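Agarase (Microbulbifer thermotolerans, PDB 3WZ1) hydrolyses the beta-1,4-galactosidic linkages of agarose in an endo fashion through this catalytic domain, releasing mainly neoagarotetraose. Local coordinates at residues Y136-Y146 and Q241-T252. Residues are numbered along the deposited sequence; the frame is centred on the assembly and turned at random.
Sequences YGSDRPGQEWY and QNWRSDNGITPT
Tyr136 OH donates to Gln241 OE1 at 2.6 Å, in the plane of the phenol. The same oxygen takes Trp243 NE1, 2.9 Å from Gln241 OE1, so two donors fix the amide's rotation. Gln241 NE2 hydrogen-bonds to Glu134, the predicted proton donor, and to Glu239, so the grip on OE1 probably helps place it.

Arg244 NH1 gives a fairly straight bond (158°) to Gln143 OE1 at 2.8 Å, within the guanidinium plane; water 2 links that oxygen to Arg244 NH2. The extended Arg140 donates a hydrogen bond from NH2 to Thr250 O at 2.9 Å, above the carbonyl plane, while water 1 joins its NH1 to Gly248 O and Thr250 N. Its NE forms a salt bridge with Glu255.

In this GH16 beta-jelly roll, the loop leaving strand 128-135, which carries the predicted nucleophile Glu129 and Glu134, thus meets helix 242-245 and the turn after it, which follow strand 232-239.

Trp243 turns its CZ2 edge toward the Tyr136 face in an offset edge-to-face pair, planes at 81°, and its CH2 meets Tyr146 CE1, closing a three-ring cluster. With chi1 at 74°, its indole lies back over Arg244 CG. Arg244 crosses Tyr136 obliquely, CD near CD2 and CE2 and NH2 near CB, then brings NH1 over one Tyr146 face, guanidinium tilted, in a cation-pi pair. A leucine in place of Tyr136 would probably leave Gln241 OE1 with one donor fewer and the indole edge without one of its two aromatic partners. Ile249 CG2 covers one face of the Arg244 guanidinium.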
loop_
_atom_site.group_PDB
_atom_site.type_symbol
_atom_site.label_atom_id
_atom_site.label_comp_id
_atom_site.label_asym_id
_atom_site.label_seq_id
_atom_site.Cartn_x
_atom_site.Cartn_y
_atom_site.Cartn_z
ATOM N N TYR A 136 -7.859 0.444 -7.398
ATOM C CA TYR A 136 -9.300 0.566 -7.175
ATOM C C TYR A 136 -9.941 -0.614 -7.894
ATOM O O TYR A 136 -9.916 -0.667 -9.141
ATOM C CB TYR A 136 -9.800 1.940 -7.675
ATOM C CG TYR A 136 -8.878 3.053 -7.213
ATOM C CD1 TYR A 136 -7.706 3.327 -7.914
ATOM C CD2 TYR A 136 -9.136 3.806 -6.041
ATOM C CE1 TYR A 136 -6.811 4.279 -7.481
ATOM C CE2 TYR A 136 -8.252 4.784 -5.618
ATOM C CZ TYR A 136 -7.078 5.009 -6.329
ATOM O OH TYR A 136 -6.159 5.961 -5.940
ATOM N N GLY A 137 -10.434 -1.589 -7.139
ATOM C CA GLY A 137 -10.867 -2.875 -7.706
ATOM C C GLY A 137 -12.247 -2.942 -8.339
ATOM O O GLY A 137 -12.564 -3.941 -8.977
ATOM N N SER A 138 -13.041 -1.879 -8.189
ATOM C CA SER A 138 -14.473 -1.888 -8.523
ATOM C C SER A 138 -14.817 -2.480 -9.881
ATOM O O SER A 138 -14.259 -2.061 -10.892
ATOM C CB SER A 138 -15.020 -0.476 -8.518
ATOM O OG SER A 138 -16.413 -0.541 -8.746
ATOM N N ASP A 139 -15.800 -3.376 -9.875
ATOM C CA ASP A 139 -16.386 -3.930 -11.102
ATOM C C ASP A 139 -17.600 -3.111 -11.576
ATOM O O ASP A 139 -18.350 -3.580 -12.446
ATOM C CB ASP A 139 -16.741 -5.416 -10.910
ATOM C CG ASP A 139 -17.881 -5.665 -9.894
ATOM O OD1 ASP A 139 -18.454 -4.694 -9.360
ATOM O OD2 ASP A 139 -18.169 -6.863 -9.622
ATOM N N ARG A 140 -17.803 -1.899 -11.043
ATOM C CA ARG A 140 -18.924 -1.058 -11.507
ATOM C C ARG A 140 -18.841 -0.840 -13.003
ATOM O O ARG A 140 -17.761 -0.598 -13.545
ATOM C CB ARG A 140 -18.891 0.330 -10.887
ATOM C CG ARG A 140 -19.425 0.418 -9.474
ATOM C CD ARG A 140 -19.438 1.872 -9.066
ATOM N NE ARG A 140 -19.741 2.073 -7.649
ATOM C CZ ARG A 140 -19.817 3.263 -7.078
ATOM N NH1 ARG A 140 -19.640 4.384 -7.763
ATOM N NH2 ARG A 140 -20.086 3.327 -5.779
ATOM N N PRO A 141 -19.986 -0.880 -13.692
ATOM C CA PRO A 141 -19.934 -0.400 -15.075
ATOM C C PRO A 141 -19.425 1.039 -15.166
ATOM O O PRO A 141 -19.866 1.898 -14.412
ATOM C CB PRO A 141 -21.405 -0.490 -15.539
ATOM C CG PRO A 141 -22.057 -1.456 -14.616
ATOM C CD PRO A 141 -21.335 -1.315 -13.293
ATOM N N GLY A 142 -18.495 1.312 -16.084
ATOM C CA GLY A 142 -17.887 2.622 -16.192
ATOM C C GLY A 142 -16.602 2.807 -15.384
ATOM O O GLY A 142 -16.019 3.915 -15.396
ATOM N N GLN A 143 -16.227 1.754 -14.645
ATOM C CA GLN A 143 -14.953 1.726 -13.894
ATOM C C GLN A 143 -13.976 0.702 -14.421
ATOM O O GLN A 143 -12.940 0.446 -13.782
ATOM C CB GLN A 143 -15.197 1.438 -12.405
ATOM C CG GLN A 143 -15.933 2.544 -11.676
ATOM C CD GLN A 143 -15.208 3.859 -11.758
ATOM O OE1 GLN A 143 -14.054 3.973 -11.342
ATOM N NE2 GLN A 143 -15.861 4.870 -12.319
ATOM N N GLU A 144 -14.253 0.134 -15.595
ATOM C CA GLU A 144 -13.434 -0.933 -16.119
ATOM C C GLU A 144 -11.961 -0.513 -16.316
ATOM O O GLU A 144 -11.062 -1.309 -16.085
ATOM C CB GLU A 144 -14.028 -1.445 -17.436
ATOM C CG GLU A 144 -15.400 -2.109 -17.240
ATOM C CD GLU A 144 -16.595 -1.170 -17.335
ATOM O OE1 GLU A 144 -16.466 0.086 -17.480
ATOM O OE2 GLU A 144 -17.730 -1.680 -17.301
ATOM N N TRP A 145 -11.736 0.732 -16.707
ATOM C CA TRP A 145 -10.366 1.202 -16.927
ATOM C C TRP A 145 -9.565 1.082 -15.627
ATOM O O TRP A 145 -8.445 0.566 -15.609
ATOM C CB TRP A 145 -10.328 2.662 -17.411
ATOM C CG TRP A 145 -8.966 3.098 -17.831
ATOM C CD1 TRP A 145 -8.411 2.951 -19.081
ATOM C CD2 TRP A 145 -7.957 3.727 -17.029
ATOM N NE1 TRP A 145 -7.153 3.453 -19.102
ATOM C CE2 TRP A 145 -6.837 3.936 -17.858
ATOM C CE3 TRP A 145 -7.892 4.154 -15.693
ATOM C CZ2 TRP A 145 -5.672 4.532 -17.395
ATOM C CZ3 TRP A 145 -6.727 4.759 -15.251
ATOM C CH2 TRP A 145 -5.642 4.939 -16.093
ATOM N N TYR A 146 -10.155 1.546 -14.523
ATOM C CA TYR A 146 -9.449 1.490 -13.243
ATOM C C TYR A 146 -9.242 0.069 -12.742
ATOM O O TYR A 146 -8.217 -0.259 -12.125
ATOM C CB TYR A 146 -10.163 2.338 -12.184
ATOM C CG TYR A 146 -9.996 3.826 -12.438
ATOM C CD1 TYR A 146 -8.823 4.474 -12.074
ATOM C CD2 TYR A 146 -10.971 4.582 -13.084
ATOM C CE1 TYR A 146 -8.617 5.816 -12.337
ATOM C CE2 TYR A 146 -10.775 5.933 -13.329
ATOM C CZ TYR A 146 -9.603 6.550 -12.945
ATOM O OH TYR A 146 -9.412 7.895 -13.190
ATOM N N GLN A 241 -10.766 8.257 -0.980
ATOM C CA GLN A 241 -9.859 9.355 -1.288
ATOM C C GLN A 241 -10.613 10.549 -1.852
ATOM O O GLN A 241 -11.591 10.379 -2.585
ATOM C CB GLN A 241 -8.766 8.894 -2.253
ATOM C CG GLN A 241 -7.919 7.766 -1.665
ATOM C CD GLN A 241 -6.815 7.289 -2.582
ATOM O OE1 GLN A 241 -6.927 7.334 -3.822
ATOM N NE2 GLN A 241 -5.741 6.799 -1.983
ATOM N N ASN A 242 -10.154 11.745 -1.528
ATOM C CA ASN A 242 -10.877 12.950 -1.931
ATOM C C ASN A 242 -11.055 13.102 -3.448
ATOM O O ASN A 242 -12.126 13.503 -3.887
ATOM C CB ASN A 242 -10.215 14.216 -1.407
ATOM C CG ASN A 242 -10.397 14.399 0.078
ATOM O OD1 ASN A 242 -11.349 15.046 0.546
ATOM N ND2 ASN A 242 -9.510 13.839 0.826
ATOM N N TRP A 243 -10.039 12.760 -4.228
ATOM C CA TRP A 243 -10.148 12.921 -5.686
ATOM C C TRP A 243 -11.289 12.064 -6.243
ATOM O O TRP A 243 -11.772 12.325 -7.345
ATOM C CB TRP A 243 -8.817 12.631 -6.415
ATOM C CG TRP A 243 -8.476 11.193 -6.486
ATOM C CD1 TRP A 243 -7.989 10.395 -5.471
ATOM C CD2 TRP A 243 -8.634 10.336 -7.614
ATOM N NE1 TRP A 243 -7.831 9.117 -5.912
ATOM C CE2 TRP A 243 -8.223 9.039 -7.223
ATOM C CE3 TRP A 243 -9.068 10.538 -8.933
ATOM C CZ2 TRP A 243 -8.238 7.958 -8.085
ATOM C CZ3 TRP A 243 -9.079 9.457 -9.795
ATOM C CH2 TRP A 243 -8.674 8.170 -9.366
ATOM N N ARG A 244 -11.702 11.028 -5.496
ATOM C CA ARG A 244 -12.852 10.216 -5.861
ATOM C C ARG A 244 -14.143 10.763 -5.242
ATOM O O ARG A 244 -15.073 11.130 -5.968
ATOM C CB ARG A 244 -12.630 8.751 -5.454
ATOM C CG ARG A 244 -11.291 8.161 -5.929
ATOM C CD ARG A 244 -11.447 6.749 -6.459
ATOM N NE ARG A 244 -11.894 6.756 -7.847
ATOM C CZ ARG A 244 -12.285 5.683 -8.524
ATOM N NH1 ARG A 244 -12.646 5.834 -9.802
ATOM N NH2 ARG A 244 -12.338 4.478 -7.966
ATOM N N SER A 245 -14.234 10.805 -3.908
ATOM C CA SER A 245 -15.506 11.093 -3.254
ATOM C C SER A 245 -15.901 12.569 -3.295
ATOM O O SER A 245 -17.101 12.867 -3.218
ATOM C CB SER A 245 -15.536 10.605 -1.793
ATOM O OG SER A 245 -14.487 11.171 -1.032
ATOM N N ASP A 246 -14.946 13.480 -3.423
ATOM C CA ASP A 246 -15.296 14.906 -3.592
ATOM C C ASP A 246 -16.060 15.045 -4.898
ATOM O O ASP A 246 -16.826 16.000 -5.077
ATOM C CB ASP A 246 -14.087 15.837 -3.715
ATOM C CG ASP A 246 -13.320 16.036 -2.414
ATOM O OD1 ASP A 246 -13.755 15.563 -1.356
ATOM O OD2 ASP A 246 -12.244 16.678 -2.491
ATOM N N ASN A 247 -15.796 14.120 -5.818
ATOM C CA ASN A 247 -16.254 14.206 -7.187
ATOM C C ASN A 247 -17.298 13.172 -7.541
ATOM O O ASN A 247 -17.538 12.942 -8.725
ATOM C CB ASN A 247 -15.026 14.134 -8.117
ATOM C CG ASN A 247 -14.032 15.248 -7.845
ATOM O OD1 ASN A 247 -12.822 15.015 -7.620
ATOM N ND2 ASN A 247 -14.529 16.457 -7.801
ATOM N N GLY A 248 -17.929 12.579 -6.529
ATOM C CA GLY A 248 -19.100 11.734 -6.712
ATOM C C GLY A 248 -18.871 10.239 -6.826
ATOM O O GLY A 248 -19.802 9.507 -7.175
ATOM N N ILE A 249 -17.656 9.769 -6.523
ATOM C CA ILE A 249 -17.370 8.331 -6.532
ATOM C C ILE A 249 -16.982 7.889 -5.118
ATOM O O ILE A 249 -15.898 8.208 -4.632
ATOM C CB ILE A 249 -16.271 7.961 -7.545
ATOM C CG1 ILE A 249 -16.754 8.264 -8.972
ATOM C CG2 ILE A 249 -15.898 6.487 -7.419
ATOM C CD1 ILE A 249 -15.778 7.846 -10.042
ATOM N N THR A 250 -17.876 7.136 -4.501
ATOM C CA THR A 250 -17.739 6.665 -3.124
ATOM C C THR A 250 -18.658 5.454 -2.974
ATOM O O THR A 250 -19.665 5.337 -3.703
ATOM C CB THR A 250 -18.061 7.817 -2.119
ATOM O OG1 THR A 250 -17.688 7.441 -0.780
ATOM C CG2 THR A 250 -19.541 8.137 -2.110
ATOM N N PRO A 251 -18.343 4.532 -2.054
ATOM C CA PRO A 251 -19.169 3.338 -1.984
ATOM C C PRO A 251 -20.627 3.598 -1.611
ATOM O O PRO A 251 -20.927 4.503 -0.820
ATOM C CB PRO A 251 -18.521 2.502 -0.884
ATOM C CG PRO A 251 -17.123 2.974 -0.866
ATOM C CD PRO A 251 -17.167 4.432 -1.163
ATOM N N THR A 252 -21.506 2.777 -2.155
ATOM C CA THR A 252 -22.907 2.794 -1.757
ATOM C C THR A 252 -23.104 1.907 -0.523
ATOM O O THR A 252 -22.279 1.035 -0.196
ATOM C CB THR A 252 -23.808 2.261 -2.878
ATOM O OG1 THR A 252 -23.509 0.881 -3.108
ATOM C CG2 THR A 252 -23.616 3.062 -4.163
HETATM O O HOH W 1 -20.366 6.846 -6.357
HETATM O O HOH W 2 -13.099 2.276 -9.483
#